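Local coordinates for uncharacterized protein Atu1872 (Agrobacterium tumefaciens, PDB 2QNT) that is of unknown function but is related to the glyoxalase/bleomycin resistance protein/dioxygenase family and has a glyoxalase-like domain, at residues 103-106 and 110-113. Sequence-based numbering, arbitrary orientation.
Sequences ERQA and RVFR
Arg-110 lays its aliphatic part against the guanidinium of Arg-104 on one face of a β-hairpin, close to its turn: Arg-110 CG sits over that flat group toward its rim, and Arg-110 CD comes within 3.6 Å of Arg-104 NH2. A bend at chi3 (67°) then turns the Arg-110 guanidinium away to a salt bridge with Asp-86, while Arg-104 NH1 bonds to Gly-108 O in the turn.

On the side that carries Val-111, the bend of Gln-105 at chi2 (-62°) brings NE2 back to its own strand and leaves OE1 toward Arg-113. Gln-105 NE2 donates an almost straight bond to Glu-103 O (3.1 Å). Glu-103 O also takes Val-111 N at 3.1 Å, from the opposite side of its plane, within the hydrogen-bonded pair Glu-103/Val-111. Gln-105 OE1 receives both end nitrogens of Arg-113, NH1 at 2.9 Å and NH2 at 3.0 Å; the two planes stand nearly perpendicular, and both donors lie above the amide on one side. Val-111 CG2 lies over the centre of one face of the Arg-113 guanidinium and touches Gln-105 CG at 3.7 Å.

Arg-113 NE makes a salt bridge with Glu-123, NH1 hydrogen-bonds His-100, and NH2 a buffer molecule probably from the crystallisation liquor; Thr-59 of the second subunit packs alongside. The buried Gln-105 amide thus ties the hairpin backbone to an arginine whose rotation is fixed by its partners and whose charge is probably largely met by Glu-123.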
loop_
_atom_site.group_PDB
_atom_site.type_symbol
_atom_site.label_atom_id
_atom_site.label_comp_id
_atom_site.label_asym_id
_atom_site.label_seq_id
_atom_site.Cartn_x
_atom_site.Cartn_y
_atom_site.Cartn_z
ATOM N N GLU A 103 -0.006 22.037 4.608
ATOM C CA GLU A 103 -0.700 22.501 5.841
ATOM C C GLU A 103 -0.210 21.737 7.038
ATOM O O GLU A 103 -0.069 20.533 6.973
ATOM C CB GLU A 103 -2.230 22.223 5.709
ATOM C CG GLU A 103 -2.885 23.074 4.623
ATOM C CD GLU A 103 -4.383 22.802 4.372
ATOM O OE1 GLU A 103 -4.958 21.821 4.864
ATOM O OE2 GLU A 103 -5.011 23.629 3.676
ATOM N N ARG A 104 0.029 22.419 8.139
ATOM C CA ARG A 104 0.337 21.798 9.387
ATOM C C ARG A 104 -0.868 20.991 9.867
ATOM O O ARG A 104 -1.980 21.497 10.010
ATOM C CB ARG A 104 0.770 22.842 10.403
ATOM C CG ARG A 104 1.357 22.219 11.665
ATOM C CD ARG A 104 1.955 23.227 12.620
ATOM N NE ARG A 104 2.920 24.126 11.987
ATOM C CZ ARG A 104 4.186 23.828 11.671
ATOM N NH1 ARG A 104 4.699 22.629 11.922
ATOM N NH2 ARG A 104 4.951 24.757 11.098
ATOM N N GLN A 105 -0.610 19.728 10.152
ATOM C CA GLN A 105 -1.640 18.814 10.656
ATOM C C GLN A 105 -1.803 18.947 12.168
ATOM O O GLN A 105 -1.009 19.611 12.833
ATOM C CB GLN A 105 -1.294 17.372 10.268
ATOM C CG GLN A 105 -1.139 17.175 8.779
ATOM C CD GLN A 105 -2.417 17.462 8.045
ATOM O OE1 GLN A 105 -3.364 16.689 8.157
ATOM N NE2 GLN A 105 -2.471 18.578 7.298
ATOM N N ALA A 106 -2.830 18.290 12.701
ATOM C CA ALA A 106 -3.149 18.386 14.125
ATOM C C ALA A 106 -1.990 17.922 15.008
ATOM O O ALA A 106 -1.880 18.325 16.155
ATOM C CB ALA A 106 -4.419 17.566 14.437
ATOM N N ARG A 110 3.850 19.194 8.766
ATOM C CA ARG A 110 3.370 19.802 7.531
ATOM C C ARG A 110 3.322 18.767 6.411
ATOM O O ARG A 110 4.336 18.114 6.117
ATOM C CB ARG A 110 4.282 20.952 7.148
ATOM C CG ARG A 110 4.308 22.038 8.198
ATOM C CD ARG A 110 5.380 23.040 7.933
ATOM N NE ARG A 110 5.112 23.799 6.739
ATOM C CZ ARG A 110 5.978 24.022 5.758
ATOM N NH1 ARG A 110 7.227 23.530 5.814
ATOM N NH2 ARG A 110 5.580 24.767 4.730
ATOM N N VAL A 111 2.135 18.614 5.812
ATOM C CA VAL A 111 1.939 17.684 4.714
ATOM C C VAL A 111 1.052 18.271 3.653
ATOM O O VAL A 111 0.268 19.165 3.914
ATOM C CB VAL A 111 1.322 16.316 5.194
ATOM C CG1 VAL A 111 1.938 15.884 6.535
ATOM C CG2 VAL A 111 -0.185 16.354 5.291
ATOM N N PHE A 112 1.129 17.729 2.436
ATOM C CA PHE A 112 0.110 17.986 1.426
ATOM C C PHE A 112 -0.395 16.671 0.885
ATOM O O PHE A 112 0.257 15.649 1.011
ATOM C CB PHE A 112 0.595 18.941 0.319
ATOM C CG PHE A 112 1.739 18.459 -0.545
ATOM C CD1 PHE A 112 1.521 18.132 -1.885
ATOM C CD2 PHE A 112 3.031 18.469 -0.082
ATOM C CE1 PHE A 112 2.575 17.783 -2.720
ATOM C CE2 PHE A 112 4.085 18.126 -0.930
ATOM C CZ PHE A 112 3.837 17.773 -2.235
ATOM N N ARG A 113 -1.596 16.692 0.309
ATOM C CA ARG A 113 -2.253 15.463 -0.149
ATOM C C ARG A 113 -2.870 15.726 -1.521
ATOM O O ARG A 113 -3.303 16.849 -1.819
ATOM C CB ARG A 113 -3.300 15.004 0.843
ATOM C CG ARG A 113 -2.721 14.695 2.225
ATOM C CD ARG A 113 -3.715 14.018 3.150
ATOM N NE ARG A 113 -3.163 13.717 4.479
ATOM C CZ ARG A 113 -3.385 14.438 5.572
ATOM N NH1 ARG A 113 -4.119 15.552 5.550
ATOM N NH2 ARG A 113 -2.895 14.066 6.746
#